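Long-range contact in alpha-/beta-galactoside alpha-2,3-sialyltransferase (Photobacterium phosphoreum, PDB 2ZWI), which probably transfers sialic acid in alpha-2,3 linkage to alpha- and beta-galactosides, as a glycosyltransferase of GT-B fold that binds the nucleotide CMP in its interdomain cleft: residues A[14-27]-A[200-214]. Sequence-based numbering, arbitrary orientation.
Sequences LPTIQQMTQIINEN and WDYFTTFNSQQKNKF
Ile24, Thr21 and Leu14, on one flank of helix 14-26, pack against the aromatic side chains and the helix start of 200-214, in a largely apolar contact whose polar groups gather toward the C-terminal end of helix 14-26. Helix 14-26 follows the first strand of the seven-stranded parallel sheet; 200-214 follows that sheet's edge strand 195-197 and enters helix 208-218, whose first turns (208-214) run nearly antiparallel to helix 14-26, the axes at 155°. Ile24 sits at the centre: its CG2 lies 3.6 Å from Gln210 CB and also touches Phe206 CE2, while CD1 reaches the backbone and CB of Phe214. A chi1 of -53° puts Thr21 OG1 beside the backbone N, where it bonds to Ile17 O, and turns CG2 over a face of Tyr202, a CH-pi contact 3.8 Å from the ring centroid. The methyl CG2 of Ile17 meets the edge of Phe214, CZ at 3.9 Å. Near the nucleotide site, Leu14 CD1 meets the edge of the Trp200 ring 3.4 Å from CH2; Trp200 also touches Glu306, a CMP-binding residue, and Met310 of helix 305-310. At the other end Gln210 NE2 donates a nearly straight bond (172°) to Ile24 O, 3.3 Å away, from above the carbonyl plane. Gln210 OE1 accepts from Asn207 N, and Asn207 OD1 from Gln210 N, forming a capping box. Water 1 accepts from Gln210 NE2; water 2 joins Asn27 ND2 to Lys213 NZ. Bonds at both OE1 and NE2 thus hold the rotation of the Gln210 amide, beside the packed Ile24 and Phe206.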
ATOM      1  N   LEU A  14      -3.746   1.130   0.927  1.00 12.93           N
ATOM      2  CA  LEU A  14      -2.790   0.246   1.599  1.00 12.55           C
ATOM      3  C   LEU A  14      -2.360   0.817   2.951  1.00 11.78           C
ATOM      4  O   LEU A  14      -2.474   0.118   3.958  1.00 11.53           O
ATOM      5  CB  LEU A  14      -1.583  -0.093   0.710  1.00 12.62           C
ATOM      6  CG  LEU A  14      -0.302  -0.645   1.375  1.00 12.74           C
ATOM      7  CD1 LEU A  14      -0.502  -2.012   1.997  1.00 13.04           C
ATOM      8  CD2 LEU A  14       0.837  -0.681   0.360  1.00 13.88           C
ATOM      9  N   PRO A  15      -1.875   2.081   2.990  1.00 11.49           N
ATOM     10  CA  PRO A  15      -1.561   2.652   4.312  1.00 10.91           C
ATOM     11  C   PRO A  15      -2.750   2.676   5.279  1.00 11.15           C
ATOM     12  O   PRO A  15      -2.561   2.477   6.467  1.00 10.51           O
ATOM     13  CB  PRO A  15      -1.082   4.075   3.985  1.00 11.06           C
ATOM     14  CG  PRO A  15      -0.554   3.972   2.573  1.00 11.74           C
ATOM     15  CD  PRO A  15      -1.527   3.020   1.901  1.00 11.16           C
ATOM     16  N   THR A  16      -3.961   2.904   4.772  1.00 10.68           N
ATOM     17  CA  THR A  16      -5.135   2.936   5.619  1.00 10.15           C
ATOM     18  C   THR A  16      -5.340   1.572   6.265  1.00 10.57           C
ATOM     19  O   THR A  16      -5.508   1.487   7.476  1.00 10.31           O
ATOM     20  CB  THR A  16      -6.402   3.355   4.840  1.00  9.75           C
ATOM     21  OG1 THR A  16      -6.268   4.713   4.396  1.00  9.92           O
ATOM     22  CG2 THR A  16      -7.635   3.224   5.708  1.00  8.57           C
ATOM     23  N   ILE A  17      -5.303   0.516   5.452  1.00 10.80           N
ATOM     24  CA  ILE A  17      -5.551  -0.852   5.925  1.00 11.34           C
ATOM     25  C   ILE A  17      -4.502  -1.279   6.965  1.00 10.96           C
ATOM     26  O   ILE A  17      -4.841  -1.866   7.998  1.00 10.45           O
ATOM     27  CB  ILE A  17      -5.610  -1.869   4.731  1.00 11.83           C
ATOM     28  CG1 ILE A  17      -6.745  -1.522   3.744  1.00 13.09           C
ATOM     29  CG2 ILE A  17      -5.691  -3.313   5.221  1.00 12.39           C
ATOM     30  CD1 ILE A  17      -8.163  -1.681   4.278  1.00 15.14           C
ATOM     31  N   GLN A  18      -3.234  -0.979   6.684  1.00 11.07           N
ATOM     32  CA  GLN A  18      -2.144  -1.202   7.640  1.00 11.00           C
ATOM     33  C   GLN A  18      -2.290  -0.334   8.905  1.00 10.84           C
ATOM     34  O   GLN A  18      -2.040  -0.793  10.024  1.00 10.14           O
ATOM     35  CB  GLN A  18      -0.786  -0.983   6.971  1.00 11.31           C
ATOM     36  CG  GLN A  18      -0.333  -2.163   6.086  1.00 12.07           C
ATOM     37  CD  GLN A  18       0.223  -3.326   6.896  1.00 11.87           C
ATOM     38  OE1 GLN A  18       0.212  -4.474   6.453  1.00 13.50           O
ATOM     39  NE2 GLN A  18       0.724  -3.031   8.080  1.00 11.76           N
ATOM     40  N   GLN A  19      -2.714   0.912   8.736  1.00 10.76           N
ATOM     41  CA  GLN A  19      -2.936   1.776   9.895  1.00 10.71           C
ATOM     42  C   GLN A  19      -4.079   1.268  10.765  1.00 10.82           C
ATOM     43  O   GLN A  19      -3.929   1.194  11.983  1.00 10.59           O
ATOM     44  CB  GLN A  19      -3.157   3.234   9.484  1.00 10.75           C
ATOM     45  CG  GLN A  19      -1.903   3.959   8.987  1.00 10.06           C
ATOM     46  CD  GLN A  19      -2.245   5.300   8.362  1.00 10.39           C
ATOM     47  OE1 GLN A  19      -3.307   5.861   8.626  1.00 11.89           O
ATOM     48  NE2 GLN A  19      -1.350   5.822   7.535  1.00 10.60           N
ATOM     49  N   MET A  20      -5.204   0.893  10.149  1.00 11.12           N
ATOM     50  CA  MET A  20      -6.330   0.291  10.891  1.00 11.32           C
ATOM     51  C   MET A  20      -5.842  -0.907  11.705  1.00 11.09           C
ATOM     52  O   MET A  20      -6.133  -1.043  12.888  1.00 11.25           O
ATOM     53  CB  MET A  20      -7.442  -0.165   9.935  1.00 11.15           C
ATOM     54  CG  MET A  20      -8.215   0.944   9.239  1.00 11.00           C
ATOM     55  SD  MET A  20      -9.232   0.288   7.900  1.00 11.86           S
ATOM     56  CE  MET A  20     -10.201   1.728   7.474  1.00  9.29           C
ATOM     57  N   THR A  21      -5.070  -1.769  11.059  1.00 11.36           N
ATOM     58  CA  THR A  21      -4.586  -2.986  11.698  1.00 11.04           C
ATOM     59  C   THR A  21      -3.668  -2.712  12.907  1.00 11.15           C
ATOM     60  O   THR A  21      -3.776  -3.384  13.923  1.00 10.83           O
ATOM     61  CB  THR A  21      -3.915  -3.909  10.664  1.00 10.84           C
ATOM     62  OG1 THR A  21      -4.816  -4.116   9.564  1.00 12.19           O
ATOM     63  CG2 THR A  21      -3.586  -5.244  11.274  1.00 10.80           C
ATOM     64  N   GLN A  22      -2.778  -1.724  12.791  1.00 11.25           N
ATOM     65  CA  GLN A  22      -1.912  -1.321  13.910  1.00 12.32           C
ATOM     66  C   GLN A  22      -2.698  -0.749  15.094  1.00 11.48           C
ATOM     67  O   GLN A  22      -2.400  -1.060  16.258  1.00 11.83           O
ATOM     68  CB  GLN A  22      -0.863  -0.304  13.436  1.00 12.75           C
ATOM     69  CG  GLN A  22       0.022  -0.796  12.280  1.00 16.72           C
ATOM     70  CD  GLN A  22       1.180  -1.668  12.736  1.00 20.34           C
ATOM     71  OE1 GLN A  22       0.987  -2.763  13.268  1.00 20.33           O
ATOM     72  NE2 GLN A  22       2.401  -1.187  12.511  1.00 23.26           N
ATOM     73  N   ILE A  23      -3.691   0.092  14.802  1.00 11.13           N
ATOM     74  CA  ILE A  23      -4.566   0.657  15.836  1.00 11.42           C
ATOM     75  C   ILE A  23      -5.193  -0.496  16.619  1.00 11.66           C
ATOM     76  O   ILE A  23      -5.132  -0.517  17.847  1.00 12.11           O
ATOM     77  CB  ILE A  23      -5.693   1.551  15.243  1.00 11.30           C
ATOM     78  CG1 ILE A  23      -5.130   2.905  14.783  1.00 11.14           C
ATOM     79  CG2 ILE A  23      -6.849   1.728  16.263  1.00 10.82           C
ATOM     80  CD1 ILE A  23      -6.077   3.707  13.841  1.00 11.64           C
ATOM     81  N   ILE A  24      -5.744  -1.465  15.890  1.00 11.50           N
ATOM     82  CA  ILE A  24      -6.407  -2.632  16.488  1.00 12.31           C
ATOM     83  C   ILE A  24      -5.410  -3.481  17.286  1.00 13.07           C
ATOM     84  O   ILE A  24      -5.711  -3.905  18.405  1.00 13.55           O
ATOM     85  CB  ILE A  24      -7.132  -3.476  15.408  1.00 12.09           C
ATOM     86  CG1 ILE A  24      -8.261  -2.671  14.749  1.00 11.32           C
ATOM     87  CG2 ILE A  24      -7.665  -4.784  15.979  1.00 11.31           C
ATOM     88  CD1 ILE A  24      -8.626  -3.203  13.339  1.00 12.49           C
ATOM     89  N   ASN A  25      -4.221  -3.697  16.724  1.00 13.48           N
ATOM     90  CA  ASN A  25      -3.216  -4.526  17.375  1.00 15.15           C
ATOM     91  C   ASN A  25      -2.729  -3.890  18.668  1.00 15.80           C
ATOM     92  O   ASN A  25      -2.605  -4.565  19.694  1.00 16.17           O
ATOM     93  CB  ASN A  25      -2.020  -4.775  16.450  1.00 15.18           C
ATOM     94  CG  ASN A  25      -1.040  -5.781  17.027  1.00 15.27           C
ATOM     95  OD1 ASN A  25      -1.409  -6.916  17.332  1.00 16.60           O
ATOM     96  ND2 ASN A  25       0.211  -5.372  17.172  1.00 13.47           N
ATOM     97  N   GLU A  26      -2.473  -2.585  18.615  1.00 16.44           N
ATOM     98  CA  GLU A  26      -1.936  -1.859  19.765  1.00 17.48           C
ATOM     99  C   GLU A  26      -2.954  -1.581  20.859  1.00 17.65           C
ATOM    100  O   GLU A  26      -2.583  -1.527  22.024  1.00 17.93           O
ATOM    101  CB  GLU A  26      -1.288  -0.557  19.318  1.00 17.37           C
ATOM    102  CG  GLU A  26       0.073  -0.770  18.706  1.00 19.71           C
ATOM    103  CD  GLU A  26       0.517   0.397  17.855  1.00 22.87           C
ATOM    104  OE1 GLU A  26       1.251   0.156  16.877  1.00 26.48           O
ATOM    105  OE2 GLU A  26       0.138   1.548  18.152  1.00 23.71           O
ATOM    106  N   ASN A  27      -4.220  -1.381  20.485  1.00 17.85           N
ATOM    107  CA  ASN A  27      -5.294  -1.113  21.455  1.00 18.93           C
ATOM    108  C   ASN A  27      -4.887  -0.020  22.468  1.00 19.07           C
ATOM    109  O   ASN A  27      -5.020  -0.183  23.682  1.00 19.20           O
ATOM    110  CB  ASN A  27      -5.712  -2.425  22.151  1.00 19.18           C
ATOM    111  CG  ASN A  27      -7.048  -2.318  22.894  1.00 20.80           C
ATOM    112  OD1 ASN A  27      -7.210  -2.909  23.968  1.00 24.14           O
ATOM    113  ND2 ASN A  27      -8.004  -1.582  22.329  1.00 20.14           N
ATOM    114  N   TRP A 200       1.409  -9.198   7.621  1.00 13.07           N
ATOM    115  CA  TRP A 200       0.071  -9.527   7.139  1.00 13.38           C
ATOM    116  C   TRP A 200      -0.562 -10.697   7.907  1.00 13.79           C
ATOM    117  O   TRP A 200      -1.633 -11.203   7.540  1.00 14.16           O
ATOM    118  CB  TRP A 200       0.108  -9.803   5.626  1.00 13.06           C
ATOM    119  CG  TRP A 200       0.541  -8.589   4.793  1.00 12.94           C
ATOM    120  CD1 TRP A 200       1.781  -8.349   4.269  1.00 12.73           C
ATOM    121  CD2 TRP A 200      -0.276  -7.467   4.407  1.00 11.76           C
ATOM    122  NE1 TRP A 200       1.790  -7.152   3.585  1.00 11.39           N
ATOM    123  CE2 TRP A 200       0.543  -6.590   3.654  1.00 12.10           C
ATOM    124  CE3 TRP A 200      -1.617  -7.124   4.617  1.00 11.35           C
ATOM    125  CZ2 TRP A 200       0.069  -5.389   3.122  1.00 12.05           C
ATOM    126  CZ3 TRP A 200      -2.095  -5.916   4.094  1.00 12.52           C
ATOM    127  CH2 TRP A 200      -1.251  -5.072   3.341  1.00 12.87           C
ATOM    128  N   ASP A 201       0.083 -11.096   8.994  1.00 14.46           N
ATOM    129  CA  ASP A 201      -0.337 -12.271   9.767  1.00 15.56           C
ATOM    130  C   ASP A 201      -0.920 -11.878  11.122  1.00 15.39           C
ATOM    131  O   ASP A 201      -0.916 -12.679  12.057  1.00 15.51           O
ATOM    132  CB  ASP A 201       0.853 -13.220   9.954  1.00 15.85           C
ATOM    133  CG  ASP A 201       2.026 -12.564  10.676  1.00 17.98           C
ATOM    134  OD1 ASP A 201       1.964 -11.353  10.995  1.00 19.47           O
ATOM    135  OD2 ASP A 201       3.025 -13.267  10.938  1.00 21.68           O
ATOM    136  N   TYR A 202      -1.406 -10.644  11.223  1.00 15.07           N
ATOM    137  CA  TYR A 202      -2.013 -10.141  12.458  1.00 15.60           C
ATOM    138  C   TYR A 202      -3.186 -10.993  12.942  1.00 16.01           C
ATOM    139  O   TYR A 202      -3.359 -11.187  14.152  1.00 16.07           O
ATOM    140  CB  TYR A 202      -2.466  -8.683  12.284  1.00 15.21           C
ATOM    141  CG  TYR A 202      -1.320  -7.700  12.217  1.00 14.81           C
ATOM    142  CD1 TYR A 202      -0.777  -7.313  10.990  1.00 14.22           C
ATOM    143  CD2 TYR A 202      -0.776  -7.155  13.383  1.00 15.03           C
ATOM    144  CE1 TYR A 202       0.281  -6.416  10.923  1.00 13.07           C
ATOM    145  CE2 TYR A 202       0.282  -6.254  13.327  1.00 14.82           C
ATOM    146  CZ  TYR A 202       0.801  -5.883  12.095  1.00 14.75           C
ATOM    147  OH  TYR A 202       1.859  -4.998  12.038  1.00 14.46           O
ATOM    148  N   PHE A 203      -3.982 -11.511  12.008  1.00 16.60           N
ATOM    149  CA  PHE A 203      -5.168 -12.294  12.375  1.00 17.57           C
ATOM    150  C   PHE A 203      -4.843 -13.586  13.130  1.00 18.80           C
ATOM    151  O   PHE A 203      -5.700 -14.143  13.803  1.00 19.10           O
ATOM    152  CB  PHE A 203      -6.055 -12.571  11.153  1.00 16.82           C
ATOM    153  CG  PHE A 203      -7.148 -11.555  10.954  1.00 16.35           C
ATOM    154  CD1 PHE A 203      -6.872 -10.184  11.000  1.00 15.30           C
ATOM    155  CD2 PHE A 203      -8.456 -11.966  10.695  1.00 15.59           C
ATOM    156  CE1 PHE A 203      -7.895  -9.235  10.821  1.00 14.31           C
ATOM    157  CE2 PHE A 203      -9.483 -11.021  10.499  1.00 13.99           C
ATOM    158  CZ  PHE A 203      -9.198  -9.660  10.563  1.00 13.74           C
ATOM    159  N   THR A 204      -3.603 -14.050  13.010  1.00 19.90           N
ATOM    160  CA  THR A 204      -3.130 -15.241  13.717  1.00 21.05           C
ATOM    161  C   THR A 204      -3.160 -15.028  15.241  1.00 21.24           C
ATOM    162  O   THR A 204      -3.413 -15.970  15.987  1.00 22.07           O
ATOM    163  CB  THR A 204      -1.717 -15.647  13.196  1.00 21.17           C
ATOM    164  OG1 THR A 204      -1.829 -16.027  11.818  1.00 23.26           O
ATOM    165  CG2 THR A 204      -1.107 -16.800  13.967  1.00 22.13           C
ATOM    166  N   THR A 205      -2.944 -13.792  15.693  1.00 20.92           N
ATOM    167  CA  THR A 205      -2.911 -13.486  17.128  1.00 20.92           C
ATOM    168  C   THR A 205      -4.109 -12.667  17.639  1.00 20.11           C
ATOM    169  O   THR A 205      -4.291 -12.531  18.852  1.00 19.90           O
ATOM    170  CB  THR A 205      -1.591 -12.795  17.548  1.00 21.21           C
ATOM    171  OG1 THR A 205      -1.397 -11.603  16.779  1.00 23.24           O
ATOM    172  CG2 THR A 205      -0.396 -13.721  17.339  1.00 21.94           C
ATOM    173  N   PHE A 206      -4.910 -12.129  16.717  1.00 18.84           N
ATOM    174  CA  PHE A 206      -6.094 -11.338  17.058  1.00 17.98           C
ATOM    175  C   PHE A 206      -7.177 -12.195  17.707  1.00 18.17           C
ATOM    176  O   PHE A 206      -7.474 -13.304  17.238  1.00 17.75           O
ATOM    177  CB  PHE A 206      -6.687 -10.700  15.794  1.00 17.04           C
ATOM    178  CG  PHE A 206      -6.064  -9.375  15.400  1.00 16.30           C
ATOM    179  CD1 PHE A 206      -4.936  -8.875  16.045  1.00 15.14           C
ATOM    180  CD2 PHE A 206      -6.616  -8.633  14.354  1.00 15.17           C
ATOM    181  CE1 PHE A 206      -4.384  -7.656  15.671  1.00 15.09           C
ATOM    182  CE2 PHE A 206      -6.056  -7.423  13.958  1.00 13.95           C
ATOM    183  CZ  PHE A 206      -4.941  -6.930  14.621  1.00 14.28           C
ATOM    184  N   ASN A 207      -7.780 -11.668  18.770  1.00 18.46           N
ATOM    185  CA  ASN A 207      -9.004 -12.240  19.311  1.00 18.78           C
ATOM    186  C   ASN A 207     -10.212 -11.809  18.468  1.00 19.23           C
ATOM    187  O   ASN A 207     -10.089 -10.969  17.566  1.00 19.20           O
ATOM    188  CB  ASN A 207      -9.172 -11.870  20.797  1.00 18.85           C
ATOM    189  CG  ASN A 207      -9.293 -10.365  21.027  1.00 18.07           C
ATOM    190  OD1 ASN A 207      -9.995  -9.656  20.300  1.00 15.95           O
ATOM    191  ND2 ASN A 207      -8.617  -9.879  22.060  1.00 18.08           N
ATOM    192  N   SER A 208     -11.377 -12.388  18.754  1.00 19.80           N
ATOM    193  CA  SER A 208     -12.592 -12.109  17.983  1.00 19.95           C
ATOM    194  C   SER A 208     -12.933 -10.629  17.876  1.00 19.73           C
ATOM    195  O   SER A 208     -13.256 -10.148  16.792  1.00 19.51           O
ATOM    196  CB  SER A 208     -13.785 -12.871  18.561  1.00 20.19           C
ATOM    197  OG  SER A 208     -13.858 -14.155  17.990  1.00 22.58           O
ATOM    198  N   GLN A 209     -12.854  -9.919  18.999  1.00 19.36           N
ATOM    199  CA  GLN A 209     -13.187  -8.499  19.063  1.00 19.75           C
ATOM    200  C   GLN A 209     -12.304  -7.658  18.138  1.00 18.48           C
ATOM    201  O   GLN A 209     -12.779  -6.701  17.511  1.00 18.19           O
ATOM    202  CB  GLN A 209     -13.069  -7.992  20.508  1.00 19.66           C
ATOM    203  CG  GLN A 209     -13.382  -6.505  20.690  1.00 21.85           C
ATOM    204  CD  GLN A 209     -13.233  -6.035  22.138  1.00 22.66           C
ATOM    205  OE1 GLN A 209     -12.937  -4.858  22.399  1.00 27.41           O
ATOM    206  NE2 GLN A 209     -13.433  -6.956  23.087  1.00 24.23           N
ATOM    207  N   GLN A 210     -11.021  -8.017  18.077  1.00 17.48           N
ATOM    208  CA  GLN A 210     -10.059  -7.366  17.198  1.00 16.81           C
ATOM    209  C   GLN A 210     -10.397  -7.638  15.743  1.00 16.23           C
ATOM    210  O   GLN A 210     -10.405  -6.726  14.922  1.00 16.22           O
ATOM    211  CB  GLN A 210      -8.637  -7.846  17.499  1.00 16.02           C
ATOM    212  CG  GLN A 210      -8.046  -7.256  18.759  1.00 15.06           C
ATOM    213  CD  GLN A 210      -6.724  -7.897  19.118  1.00 13.47           C
ATOM    214  OE1 GLN A 210      -6.650  -9.097  19.363  1.00 11.97           O
ATOM    215  NE2 GLN A 210      -5.667  -7.096  19.138  1.00 13.03           N
ATOM    216  N   LYS A 211     -10.683  -8.896  15.433  1.00 16.47           N
ATOM    217  CA  LYS A 211     -11.077  -9.287  14.078  1.00 16.32           C
ATOM    218  C   LYS A 211     -12.329  -8.535  13.633  1.00 16.45           C
ATOM    219  O   LYS A 211     -12.375  -7.988  12.521  1.00 15.65           O
ATOM    220  CB  LYS A 211     -11.280 -10.799  13.993  1.00 16.50           C
ATOM    221  CG  LYS A 211      -9.981 -11.590  14.072  1.00 16.17           C
ATOM    222  CD  LYS A 211     -10.228 -13.067  13.870  1.00 17.19           C
ATOM    223  CE  LYS A 211      -8.993 -13.880  14.212  1.00 16.04           C
ATOM    224  NZ  LYS A 211      -9.268 -15.334  14.020  1.00 16.58           N
ATOM    225  N   ASN A 212     -13.324  -8.494  14.520  1.00 16.40           N
ATOM    226  CA  ASN A 212     -14.576  -7.767  14.275  1.00 17.05           C
ATOM    227  C   ASN A 212     -14.376  -6.276  14.055  1.00 16.79           C
ATOM    228  O   ASN A 212     -15.002  -5.688  13.166  1.00 17.05           O
ATOM    229  CB  ASN A 212     -15.585  -8.008  15.410  1.00 17.67           C
ATOM    230  CG  ASN A 212     -16.101  -9.433  15.434  1.00 20.15           C
ATOM    231  OD1 ASN A 212     -16.158 -10.108  14.400  1.00 22.74           O
ATOM    232  ND2 ASN A 212     -16.487  -9.902  16.621  1.00 23.15           N
ATOM    233  N   LYS A 213     -13.490  -5.673  14.847  1.00 16.22           N
ATOM    234  CA  LYS A 213     -13.116  -4.277  14.647  1.00 16.06           C
ATOM    235  C   LYS A 213     -12.528  -4.028  13.254  1.00 15.32           C
ATOM    236  O   LYS A 213     -12.793  -2.987  12.646  1.00 15.43           O
ATOM    237  CB  LYS A 213     -12.137  -3.814  15.728  1.00 15.91           C
ATOM    238  CG  LYS A 213     -12.041  -2.298  15.858  1.00 16.68           C
ATOM    239  CD  LYS A 213     -11.256  -1.863  17.114  1.00 16.84           C
ATOM    240  CE  LYS A 213     -12.009  -2.229  18.382  1.00 18.31           C
ATOM    241  NZ  LYS A 213     -11.534  -1.442  19.556  1.00 21.53           N
ATOM    242  N   PHE A 214     -11.739  -4.980  12.754  1.00 14.69           N
ATOM    243  CA  PHE A 214     -11.203  -4.869  11.403  1.00 14.44           C
ATOM    244  C   PHE A 214     -12.318  -4.899  10.355  1.00 14.50           C
ATOM    245  O   PHE A 214     -12.318  -4.087   9.417  1.00 14.56           O
ATOM    246  CB  PHE A 214     -10.128  -5.927  11.099  1.00 14.27           C
ATOM    247  CG  PHE A 214      -9.516  -5.767   9.723  1.00 14.36           C
ATOM    248  CD1 PHE A 214      -8.431  -4.917   9.527  1.00 14.42           C
ATOM    249  CD2 PHE A 214     -10.057  -6.426   8.622  1.00 13.94           C
ATOM    250  CE1 PHE A 214      -7.873  -4.729   8.274  1.00 14.39           C
ATOM    251  CE2 PHE A 214      -9.497  -6.248   7.336  1.00 14.70           C
ATOM    252  CZ  PHE A 214      -8.399  -5.400   7.168  1.00 14.41           C
TER
HETATM  253  O   HOH W   1      -3.052  -7.750  19.776  1.00 18.62           O
HETATM  254  O   HOH W   2      -8.627  -0.588  19.546  1.00 19.84           O